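Local atomic coordinates of SsfX3 (Streptomyces sp. SF2575, PDB entry 3SKV), a protein that probably transfers a salicylyl group to a tetracycline intermediate during antibiotic biosynthesis, as an acyltransferase of the GDSL/SGNH family. Residues A[219-224]-A[241-246]; A[247-252]-A[373-378]; A[268-273]-A[313-318]; A[320-323]-A[329-332]. The protein carries 1 engineered substitution. One frame throughout, in Å; residues are numbered along the deposited sequence.

Contact 1 of 4, residues A[219-224]-A[241-246]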
loop_
_atom_site.group_PDB
_atom_site.type_symbol
_atom_site.label_atom_id
_atom_site.label_comp_id
_atom_site.label_asym_id
_atom_site.label_seq_id
_atom_site.Cartn_x
_atom_site.Cartn_y
_atom_site.Cartn_z
ATOM N N ASP A 219 0.993 -4.764 10.685
ATOM C CA ASP A 219 -0.312 -4.499 10.110
ATOM C C ASP A 219 -0.139 -3.254 9.167
ATOM O O ASP A 219 -0.153 -2.090 9.600
ATOM C CB ASP A 219 -1.336 -4.218 11.218
ATOM C CG ASP A 219 -2.769 -4.083 10.765
ATOM O OD1 ASP A 219 -3.000 -3.860 9.553
ATOM O OD2 ASP A 219 -3.665 -4.156 11.629
ATOM N N LEU A 220 0.045 -3.539 7.887
ATOM C CA LEU A 220 0.234 -2.543 6.849
ATOM C C LEU A 220 -0.986 -1.662 6.562
ATOM O O LEU A 220 -2.124 -2.137 6.580
ATOM C CB LEU A 220 0.678 -3.258 5.558
ATOM C CG LEU A 220 0.712 -2.437 4.274
ATOM C CD1 LEU A 220 1.844 -1.402 4.328
ATOM C CD2 LEU A 220 0.835 -3.332 3.078
ATOM N N GLN A 221 -0.671 -0.416 6.225
ATOM C CA GLN A 221 -1.595 0.587 5.736
ATOM C C GLN A 221 -0.831 1.426 4.708
ATOM O O GLN A 221 0.056 2.192 5.054
ATOM C CB GLN A 221 -2.127 1.469 6.857
ATOM C CG GLN A 221 -2.990 2.616 6.361
ATOM C CD GLN A 221 -4.348 2.164 5.857
ATOM O OE1 GLN A 221 -5.144 1.609 6.604
ATOM N NE2 GLN A 221 -4.620 2.416 4.588
ATOM N N SER A 222 -1.182 1.248 3.442
ATOM C CA SER A 222 -0.574 1.949 2.323
ATOM C C SER A 222 -1.362 3.208 2.026
ATOM O O SER A 222 -2.591 3.171 1.902
ATOM C CB SER A 222 -0.559 1.058 1.081
ATOM O OG SER A 222 -0.188 1.800 -0.080
ATOM N N LEU A 223 -0.661 4.322 1.933
ATOM C CA LEU A 223 -1.184 5.613 1.534
ATOM C C LEU A 223 -0.309 6.079 0.369
ATOM O O LEU A 223 -0.025 7.267 0.209
ATOM C CB LEU A 223 -1.195 6.624 2.688
ATOM C CG LEU A 223 -2.101 6.326 3.869
ATOM C CD1 LEU A 223 -1.915 7.326 4.934
ATOM C CD2 LEU A 223 -3.550 6.301 3.475
ATOM N N SER A 224 0.126 5.097 -0.444
ATOM C CA SER A 224 0.885 5.236 -1.688
ATOM C C SER A 224 -0.124 5.354 -2.837
ATOM O O SER A 224 -0.867 4.412 -3.114
ATOM C CB SER A 224 1.753 4.005 -1.920
ATOM O OG SER A 224 3.075 4.193 -1.442
ATOM N N ARG A 241 -1.738 11.274 10.911
ATOM C CA ARG A 241 -1.869 11.721 12.292
ATOM C C ARG A 241 -3.092 11.071 12.966
ATOM O O ARG A 241 -3.016 10.696 14.142
ATOM C CB ARG A 241 -2.036 13.254 12.306
ATOM C CG ARG A 241 -2.206 13.858 13.685
ATOM C CD ARG A 241 -2.827 15.231 13.678
ATOM N NE ARG A 241 -4.145 15.217 13.064
ATOM C CZ ARG A 241 -4.791 16.302 12.662
ATOM N NH1 ARG A 241 -4.220 17.501 12.757
ATOM N NH2 ARG A 241 -5.990 16.197 12.115
ATOM N N ASP A 242 -4.218 10.966 12.219
ATOM C CA ASP A 242 -5.471 10.438 12.737
ATOM C C ASP A 242 -5.616 8.908 12.647
ATOM O O ASP A 242 -6.596 8.349 13.117
ATOM C CB ASP A 242 -6.656 11.215 12.127
ATOM C CG ASP A 242 -6.650 12.724 12.438
ATOM O OD1 ASP A 242 -6.151 13.112 13.522
ATOM O OD2 ASP A 242 -7.130 13.513 11.589
ATOM N N LEU A 243 -4.604 8.230 12.118
ATOM C CA LEU A 243 -4.552 6.775 11.951
ATOM C C LEU A 243 -3.682 6.128 13.055
ATOM O O LEU A 243 -2.719 6.765 13.472
ATOM C CB LEU A 243 -3.917 6.496 10.578
ATOM C CG LEU A 243 -4.763 5.929 9.429
ATOM C CD1 LEU A 243 -6.222 6.115 9.620
ATOM C CD2 LEU A 243 -4.353 6.504 8.115
ATOM N N PRO A 244 -3.955 4.876 13.536
ATOM C CA PRO A 244 -3.023 4.257 14.513
ATOM C C PRO A 244 -1.700 3.904 13.806
ATOM O O PRO A 244 -1.711 3.483 12.624
ATOM C CB PRO A 244 -3.758 2.993 14.977
ATOM C CG PRO A 244 -4.704 2.655 13.887
ATOM C CD PRO A 244 -5.034 3.932 13.137
ATOM N N ALA A 245 -0.565 4.117 14.499
ATOM C CA ALA A 245 0.741 3.849 13.892
ATOM C C ALA A 245 1.811 3.574 14.902
ATOM O O ALA A 245 1.985 4.329 15.869
ATOM C CB ALA A 245 1.164 5.026 13.026
ATOM N N ASP A 246 2.580 2.530 14.634
ATOM C CA ASP A 246 3.712 2.151 15.471
ATOM C C ASP A 246 5.000 2.380 14.710
ATOM O O ASP A 246 6.046 2.442 15.332
ATOM C CB ASP A 246 3.582 0.707 15.930
ATOM C CG ASP A 246 2.390 0.523 16.824
ATOM O OD1 ASP A 246 2.487 0.888 18.023
ATOM O OD2 ASP A 246 1.331 0.079 16.320
#
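Leu223 and Leu243 reach toward each other tip to tip, and their methyls CD1 and CD2, respectively, end 4.1 Å apart. The same Leu243 CD2 lies 4.5 Å from Gln221 CG, so one methyl spans two residues on the same side of the strand. Leu223 can offer CD1 because its CG stands anti to the carbonyl carbon (chi1 -65°). Around this apolar pair, Leu223 also packs on Leu239 and Ile240 of helix 234-242, while Leu243 rests on Ile189 of the neighbouring strand. The segments belong to a beta-alpha-beta crossover in the parallel sheet of the GDSL/SGNH domain: strand 219-223, an outermost strand, leads through helix 234-242 to strand 247-252, with strand 187-192 lying between the two. Further out, the Gln221 amide folds back in a weak hydrogen bond, NE2 to Ser222 O at 3.4 Å, and has a second weak partner in Gly46 O. On the other segment Arg241 grips Asp242 side-on, NE to OD1 at 2.9 Å and NH2 to OD2 at 3.0 Å. The second of these bonds is nearly straight (173°). Asp242 OD1 is also paired with Arg280, and Arg241 NH1 with Glu279.

Contact 2 of 4, residues A[247-252]-A[373-378]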
loop_
_atom_site.group_PDB
_atom_site.type_symbol
_atom_site.label_atom_id
_atom_site.label_comp_id
_atom_site.label_asym_id
_atom_site.label_seq_id
_atom_site.Cartn_x
_atom_site.Cartn_y
_atom_site.Cartn_z
ATOM N N LEU A 247 4.909 2.553 13.374
ATOM C CA LEU A 247 6.008 2.815 12.437
ATOM C C LEU A 247 5.430 3.584 11.262
ATOM O O LEU A 247 4.429 3.155 10.685
ATOM C CB LEU A 247 6.595 1.490 11.928
ATOM C CG LEU A 247 8.027 1.420 11.364
ATOM C CD1 LEU A 247 8.100 0.621 10.068
ATOM C CD2 LEU A 247 8.770 2.765 11.325
ATOM N N ILE A 248 6.037 4.733 10.930
ATOM C CA ILE A 248 5.635 5.560 9.804
ATOM C C ILE A 248 6.813 5.734 8.857
ATOM O O ILE A 248 7.889 6.120 9.290
ATOM C CB ILE A 248 5.035 6.921 10.252
ATOM C CG1 ILE A 248 3.827 6.716 11.180
ATOM C CG2 ILE A 248 4.675 7.818 9.022
ATOM C CD1 ILE A 248 3.485 7.886 12.098
ATOM N N SER A 249 6.603 5.481 7.563
ATOM C CA SER A 249 7.645 5.700 6.556
ATOM C C SER A 249 7.082 6.532 5.448
ATOM O O SER A 249 5.966 6.282 4.988
ATOM C CB SER A 249 8.253 4.389 6.043
ATOM O OG SER A 249 7.318 3.407 5.633
ATOM N N LEU A 250 7.828 7.590 5.086
ATOM C CA LEU A 250 7.489 8.559 4.048
ATOM C C LEU A 250 8.589 8.604 3.009
ATOM O O LEU A 250 9.733 8.885 3.366
ATOM C CB LEU A 250 7.340 9.988 4.659
ATOM C CG LEU A 250 6.568 10.166 5.995
ATOM C CD1 LEU A 250 6.732 11.559 6.505
ATOM C CD2 LEU A 250 5.071 9.856 5.839
ATOM N N ARG A 251 8.265 8.380 1.738
ATOM C CA ARG A 251 9.269 8.512 0.680
ATOM C C ARG A 251 8.817 9.546 -0.309
ATOM O O ARG A 251 7.782 9.396 -0.952
ATOM C CB ARG A 251 9.630 7.206 -0.003
ATOM C CG ARG A 251 11.108 7.224 -0.348
ATOM C CD ARG A 251 11.575 6.186 -1.337
ATOM N NE ARG A 251 10.739 5.004 -1.302
ATOM C CZ ARG A 251 10.896 3.990 -0.468
ATOM N NH1 ARG A 251 11.906 3.981 0.394
ATOM N NH2 ARG A 251 10.048 2.979 -0.488
ATOM N N VAL A 252 9.540 10.646 -0.363
ATOM C CA VAL A 252 9.177 11.801 -1.204
ATOM C C VAL A 252 10.370 12.403 -1.936
ATOM O O VAL A 252 11.504 12.033 -1.643
ATOM C CB VAL A 252 8.414 12.860 -0.352
ATOM C CG1 VAL A 252 7.040 12.322 0.072
ATOM C CG2 VAL A 252 9.235 13.286 0.887
ATOM N N ARG A 373 16.354 -4.464 5.977
ATOM C CA ARG A 373 17.756 -4.354 6.350
ATOM C C ARG A 373 18.086 -2.880 6.713
ATOM O O ARG A 373 18.658 -2.613 7.772
ATOM C CB ARG A 373 18.652 -4.849 5.188
ATOM C CG ARG A 373 20.161 -4.700 5.468
ATOM C CD ARG A 373 21.128 -4.805 4.277
ATOM N NE ARG A 373 20.518 -5.288 3.037
ATOM C CZ ARG A 373 20.112 -4.525 2.032
ATOM N NH1 ARG A 373 20.212 -3.202 2.111
ATOM N NH2 ARG A 373 19.590 -5.078 0.946
ATOM N N GLU A 374 17.684 -1.938 5.850
ATOM C CA GLU A 374 17.932 -0.516 6.099
ATOM C C GLU A 374 17.165 0.027 7.322
ATOM O O GLU A 374 17.747 0.729 8.144
ATOM C CB GLU A 374 17.725 0.326 4.821
ATOM C CG GLU A 374 18.739 0.051 3.722
ATOM C CD GLU A 374 20.201 0.177 4.121
ATOM O OE1 GLU A 374 20.553 1.159 4.820
ATOM O OE2 GLU A 374 20.993 -0.708 3.719
ATOM N N MET A 375 15.907 -0.354 7.480
ATOM C CA MET A 375 15.134 0.085 8.640
ATOM C C MET A 375 15.623 -0.543 9.947
ATOM O O MET A 375 15.573 0.128 10.991
ATOM C CB MET A 375 13.650 -0.131 8.419
ATOM C CG MET A 375 13.069 0.846 7.451
ATOM S SD MET A 375 11.348 0.443 7.168
ATOM C CE MET A 375 10.674 1.982 7.540
ATOM N N ALA A 376 16.148 -1.789 9.876
ATOM C CA ALA A 376 16.742 -2.441 11.038
ATOM C C ALA A 376 18.023 -1.677 11.418
ATOM O O ALA A 376 18.234 -1.412 12.596
ATOM C CB ALA A 376 17.068 -3.891 10.733
ATOM N N ALA A 377 18.824 -1.247 10.418
ATOM C CA ALA A 377 20.065 -0.472 10.659
ATOM C C ALA A 377 19.753 0.828 11.397
ATOM O O ALA A 377 20.547 1.262 12.228
ATOM C CB ALA A 377 20.783 -0.182 9.346
ATOM N N LEU A 378 18.577 1.427 11.124
ATOM C CA LEU A 378 18.114 2.652 11.803
ATOM C C LEU A 378 17.621 2.367 13.232
ATOM O O LEU A 378 17.429 3.293 14.007
ATOM C CB LEU A 378 16.999 3.360 11.022
ATOM C CG LEU A 378 17.305 3.856 9.617
ATOM C CD1 LEU A 378 16.026 4.256 8.918
ATOM C CD2 LEU A 378 18.278 5.003 9.626
#
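Ser249 and Met375 mark the nearest approach of the two backbones, with their CA atoms 9.6 Å apart, a gap bridged by side chains alone. Segment 247-252 is the middle strand of the five-stranded parallel sheet of this GDSL/SGNH alpha/beta domain, and 373-378 lies at the C-terminal part of helix 361-377, laid against one face of that sheet. Strand residues two apart, Leu247 and Ser249, point toward the helix, and Met375 points back at them. Its CG is anti to the carbonyl carbon (chi1 -73°) and the chain bends at chi3, which brings the terminal methyl CE up against both. CE sits 3.9 Å from Leu247 CD1 and 3.7 Å from Ser249 CB. The sulfur-bearing chain is buried further by Val287 on the next strand and by Val380 and Leu381 after the helix. Ser249 brings a hydroxyl into this apolar setting, but OG is hydrogen-bonded to Trp188 NE1 and His190 ND1 of strand 187-192, so its polarity is satisfied within the sheet. On another side of the helix, Glu374 takes two arginines: Arg337 bonds OE1, and Arg373 comes from its own segment. In that second pair Arg373 NH1 meets Glu374 OE2 at 3.1 Å on the anti lone pair, with the oxygen in the guanidinium plane.

Contact 3 of 4, residues A[268-273]-A[313-318]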
loop_
_atom_site.group_PDB
_atom_site.type_symbol
_atom_site.label_atom_id
_atom_site.label_comp_id
_atom_site.label_asym_id
_atom_site.label_seq_id
_atom_site.Cartn_x
_atom_site.Cartn_y
_atom_site.Cartn_z
ATOM N N ALA A 268 9.940 23.276 3.816
ATOM C CA ALA A 268 8.849 23.765 4.676
ATOM C C ALA A 268 7.671 22.787 4.683
ATOM O O ALA A 268 7.115 22.512 5.752
ATOM C CB ALA A 268 8.378 25.125 4.214
ATOM N N ASN A 269 7.324 22.228 3.500
ATOM C CA ASN A 269 6.230 21.269 3.391
ATOM C C ASN A 269 6.527 19.981 4.124
ATOM O O ASN A 269 5.616 19.421 4.736
ATOM C CB ASN A 269 5.851 21.011 1.928
ATOM C CG ASN A 269 5.247 22.194 1.182
ATOM O OD1 ASN A 269 5.293 22.256 -0.048
ATOM N ND2 ASN A 269 4.649 23.149 1.880
ATOM N N LEU A 270 7.799 19.529 4.100
ATOM C CA LEU A 270 8.242 18.305 4.773
ATOM C C LEU A 270 8.276 18.486 6.299
ATOM O O LEU A 270 7.754 17.636 7.043
ATOM C CB LEU A 270 9.599 17.852 4.207
ATOM C CG LEU A 270 10.164 16.509 4.688
ATOM C CD1 LEU A 270 9.087 15.380 4.719
ATOM C CD2 LEU A 270 11.393 16.114 3.880
ATOM N N VAL A 271 8.840 19.614 6.762
ATOM C CA VAL A 271 8.866 19.975 8.188
ATOM C C VAL A 271 7.402 20.018 8.697
ATOM O O VAL A 271 7.061 19.307 9.650
ATOM C CB VAL A 271 9.624 21.299 8.433
ATOM C CG1 VAL A 271 9.248 21.916 9.774
ATOM C CG2 VAL A 271 11.131 21.096 8.321
ATOM N N GLY A 272 6.552 20.767 7.990
ATOM C CA GLY A 272 5.128 20.885 8.294
ATOM C C GLY A 272 4.434 19.546 8.349
ATOM O O GLY A 272 3.701 19.267 9.298
ATOM N N PHE A 273 4.727 18.680 7.369
ATOM C CA PHE A 273 4.180 17.319 7.270
ATOM C C PHE A 273 4.434 16.477 8.523
ATOM O O PHE A 273 3.492 15.898 9.079
ATOM C CB PHE A 273 4.709 16.628 6.015
ATOM C CG PHE A 273 3.852 15.503 5.481
ATOM C CD1 PHE A 273 2.858 15.749 4.531
ATOM C CD2 PHE A 273 4.112 14.185 5.832
ATOM C CE1 PHE A 273 2.103 14.696 3.988
ATOM C CE2 PHE A 273 3.342 13.134 5.303
ATOM C CZ PHE A 273 2.328 13.404 4.398
ATOM N N GLU A 313 18.900 15.684 -1.049
ATOM C CA GLU A 313 19.678 16.484 -0.103
ATOM C C GLU A 313 18.785 17.268 0.911
ATOM O O GLU A 313 19.191 17.408 2.064
ATOM C CB GLU A 313 20.660 17.388 -0.842
ATOM C CG GLU A 313 21.912 17.723 -0.043
ATOM C CD GLU A 313 22.718 18.907 -0.559
ATOM O OE1 GLU A 313 22.554 19.280 -1.745
ATOM O OE2 GLU A 313 23.527 19.458 0.225
ATOM N N GLN A 314 17.550 17.697 0.502
ATOM C CA GLN A 314 16.574 18.396 1.373
ATOM C C GLN A 314 15.973 17.445 2.396
ATOM O O GLN A 314 15.809 17.846 3.551
ATOM C CB GLN A 314 15.446 19.090 0.565
ATOM C CG GLN A 314 15.940 20.115 -0.457
ATOM C CD GLN A 314 16.416 21.407 0.153
ATOM O OE1 GLN A 314 17.314 21.447 0.997
ATOM N NE2 GLN A 314 15.880 22.513 -0.329
ATOM N N VAL A 315 15.681 16.168 1.984
ATOM C CA VAL A 315 15.142 15.147 2.880
ATOM C C VAL A 315 16.155 14.973 4.012
ATOM O O VAL A 315 15.775 15.066 5.191
ATOM C CB VAL A 315 14.708 13.811 2.183
ATOM C CG1 VAL A 315 14.174 12.817 3.197
ATOM C CG2 VAL A 315 13.658 14.047 1.094
ATOM N N VAL A 316 17.452 14.884 3.648
ATOM C CA VAL A 316 18.569 14.763 4.582
ATOM C C VAL A 316 18.598 15.964 5.536
ATOM O O VAL A 316 18.727 15.771 6.742
ATOM C CB VAL A 316 19.959 14.627 3.875
ATOM C CG1 VAL A 316 21.061 14.412 4.901
ATOM C CG2 VAL A 316 19.987 13.518 2.827
ATOM N N LYS A 317 18.552 17.197 4.992
ATOM C CA LYS A 317 18.635 18.421 5.784
ATOM C C LYS A 317 17.525 18.559 6.807
ATOM O O LYS A 317 17.818 18.937 7.946
ATOM C CB LYS A 317 18.761 19.681 4.906
ATOM C CG LYS A 317 20.170 19.867 4.323
ATOM C CD LYS A 317 20.318 21.192 3.570
ATOM C CE LYS A 317 21.647 21.302 2.847
ATOM N NZ LYS A 317 22.780 21.626 3.761
ATOM N N VAL A 318 16.268 18.229 6.419
ATOM C CA VAL A 318 15.091 18.303 7.295
ATOM C C VAL A 318 15.211 17.286 8.444
ATOM O O VAL A 318 14.944 17.623 9.604
ATOM C CB VAL A 318 13.773 18.144 6.488
ATOM C CG1 VAL A 318 12.565 17.861 7.393
ATOM C CG2 VAL A 318 13.529 19.359 5.613
#
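Leu270 and Val318 owe their meeting to similar first torsions: each holds a gamma carbon anti to its own backbone nitrogen, CG in Leu270 (chi1 -174°) and CG1 in Val318 (chi1 165°). The result is that Leu270 CG lies 3.9 Å from Val318 CG1. That valine methyl also touches the next residue of the first helix, standing 3.7 Å from Val271 CG2, while Val318 CG2 is 4.0 Å from the same Val271 methyl. Val318 thus rests against two consecutive residues. One turn earlier in helix 308-324, Val315 is met by Leu270 CD2, 4.0 Å from its CA and 4.1 Å from its CG2. Helices 266-278 and 308-324 come to 10.0 Å between the axes of these short segments and cross at -44°, their N-to-C directions running roughly the same way. They are two helices of the alpha/beta domain packed against each other beside its parallel sheet. Phe266 and Pro267, at the start of the first helix, extend the packing onto Val315 and Val318, and Tyr332 of the sheet's edge strand touches Val315 as well. Leu232 lies against Leu270 from a loop. Every contact between the segments is aliphatic, with no hydrogen bond or ion pair across, so the helices are held here by the fit of branched carbons and the burial of their surface rather than by any directional bond.

Contact 4 of 4, residues A[320-323]-A[329-332]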
loop_
_atom_site.group_PDB
_atom_site.type_symbol
_atom_site.label_atom_id
_atom_site.label_comp_id
_atom_site.label_asym_id
_atom_site.label_seq_id
_atom_site.Cartn_x
_atom_site.Cartn_y
_atom_site.Cartn_z
ATOM N N GLU A 320 18.009 16.035 9.694
ATOM C CA GLU A 320 19.046 16.527 10.588
ATOM C C GLU A 320 18.509 17.689 11.449
ATOM O O GLU A 320 18.786 17.735 12.644
ATOM C CB GLU A 320 20.290 16.978 9.795
ATOM C CG GLU A 320 21.122 15.856 9.188
ATOM C CD GLU A 320 22.213 16.233 8.185
ATOM O OE1 GLU A 320 22.335 17.432 7.833
ATOM O OE2 GLU A 320 22.938 15.312 7.737
ATOM N N LEU A 321 17.719 18.595 10.846
ATOM C CA LEU A 321 17.130 19.746 11.527
ATOM C C LEU A 321 16.161 19.319 12.638
ATOM O O LEU A 321 16.278 19.791 13.760
ATOM C CB LEU A 321 16.473 20.687 10.504
ATOM C CG LEU A 321 15.747 21.909 11.072
ATOM C CD1 LEU A 321 16.690 23.042 11.334
ATOM C CD2 LEU A 321 14.594 22.336 10.186
ATOM N N LEU A 322 15.249 18.388 12.341
ATOM C CA LEU A 322 14.296 17.856 13.312
ATOM C C LEU A 322 15.010 17.151 14.483
ATOM O O LEU A 322 14.665 17.384 15.645
ATOM C CB LEU A 322 13.328 16.901 12.602
ATOM C CG LEU A 322 12.013 17.448 12.024
ATOM C CD1 LEU A 322 12.093 18.910 11.665
ATOM C CD2 LEU A 322 11.595 16.649 10.851
ATOM N N ARG A 323 16.025 16.333 14.166
ATOM C CA ARG A 323 16.875 15.602 15.106
ATOM C C ARG A 323 17.636 16.577 16.023
ATOM O O ARG A 323 17.523 16.447 17.243
ATOM C CB ARG A 323 17.861 14.686 14.334
ATOM C CG ARG A 323 18.577 13.611 15.174
ATOM C CD ARG A 323 19.064 12.451 14.301
ATOM N NE ARG A 323 19.237 11.190 15.041
ATOM C CZ ARG A 323 18.822 9.995 14.614
ATOM N NH1 ARG A 323 18.177 9.880 13.460
ATOM N NH2 ARG A 323 19.030 8.910 15.351
ATOM N N ASN A 329 13.102 10.492 17.361
ATOM C CA ASN A 329 12.411 9.476 16.592
ATOM C C ASN A 329 12.201 9.761 15.115
ATOM O O ASN A 329 11.349 9.141 14.492
ATOM C CB ASN A 329 11.163 9.028 17.341
ATOM C CG ASN A 329 11.514 8.460 18.709
ATOM O OD1 ASN A 329 12.156 7.412 18.815
ATOM N ND2 ASN A 329 11.181 9.182 19.784
ATOM N N VAL A 330 12.985 10.680 14.547
ATOM C CA VAL A 330 12.969 10.985 13.109
ATOM C C VAL A 330 14.282 10.421 12.541
ATOM O O VAL A 330 15.325 10.614 13.146
ATOM C CB VAL A 330 12.752 12.476 12.732
ATOM C CG1 VAL A 330 12.764 12.652 11.216
ATOM C CG2 VAL A 330 11.427 12.963 13.247
ATOM N N HIS A 331 14.215 9.667 11.429
ATOM C CA HIS A 331 15.396 9.013 10.853
ATOM C C HIS A 331 15.434 9.160 9.369
ATOM O O HIS A 331 14.391 9.174 8.718
ATOM C CB HIS A 331 15.392 7.526 11.166
ATOM C CG HIS A 331 15.187 7.204 12.616
ATOM N ND1 HIS A 331 16.237 7.207 13.512
ATOM C CD2 HIS A 331 14.059 6.853 13.272
ATOM C CE1 HIS A 331 15.716 6.872 14.681
ATOM N NE2 HIS A 331 14.412 6.625 14.580
ATOM N N TYR A 332 16.646 9.252 8.818
ATOM C CA TYR A 332 16.793 9.351 7.379
ATOM C C TYR A 332 17.093 7.987 6.747
ATOM O O TYR A 332 17.969 7.272 7.217
ATOM C CB TYR A 332 17.848 10.388 7.015
ATOM C CG TYR A 332 18.156 10.404 5.533
ATOM C CD1 TYR A 332 17.202 10.837 4.600
ATOM C CD2 TYR A 332 19.382 9.937 5.049
ATOM C CE1 TYR A 332 17.472 10.823 3.226
ATOM C CE2 TYR A 332 19.669 9.940 3.684
ATOM C CZ TYR A 332 18.698 10.349 2.771
ATOM O OH TYR A 332 18.993 10.346 1.423
#
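Arg323 and His331 cross obliquely, with the guanidinium and imidazole planes turned 67° apart. The pair bridges helix 308-324 and strand 330-333, the second half of the beta-alpha-beta unit that starts at strand 286-290 and finishes the parallel sheet with an outermost strand. The arginine leaves the helix with CG anti to the backbone nitrogen (chi1 -166°) and stays extended from CG to NE, which carries its far end across to the strand. There NH1 stands 3.3 Å from His331 ND1, which sits at the guanidinium edge and near its plane, and NH2 is 3.9 Å from His331 CE1. Val330 O also lies near NH1, at 3.0 Å, but the angle is too poor for a hydrogen bond. The arginine is exposed and poorly ordered, so its exact position deserves caution. His331 directs its CB away from the helix, yet with CG anti to the carbonyl carbon (chi1 -51°) the ring swings ND1 back to Arg323; the side chain also packs on Leu378, through CB, and on Val380. With an alanine here, the guanidinium of Arg323 would probably lose the imidazole at its edge and be freer to turn. The backbone of His331 is bonded to Ile286 and Leu288 of the next strand, which fixes where the ring starts. The apolar part of the contact pairs Leu322 with Val330, where CD2 of the leucine meets CG1 of the valine at 4.2 Å.

All four contacts belong to the alpha/beta domain, and contacts 1, 2 and 4 reach its parallel sheet at one edge strand, the middle strand and the other edge strand. Contacts 1 and 2 adjoin in sequence, centres 14 Å apart. Contact 4 lies about 12 Å from contact 2 and 10 Å from contact 3, centre to centre, sharing helix 308-324 with the latter. Tyr332 joins contacts 3 and 4, its CZ 3.4 Å from Val316 CG2. Leu250 CD2 touches Phe273 CE2 at 3.7 Å, linking contacts 2 and 3. Arg251 (salt bridge to Asp193) and Ser224 (OG hydrogen-bonded to Gly192 O) reach the Gly-Asp-Ser motif that probably carries the nucleophile, though neither joins the packing of contacts 1 and 2.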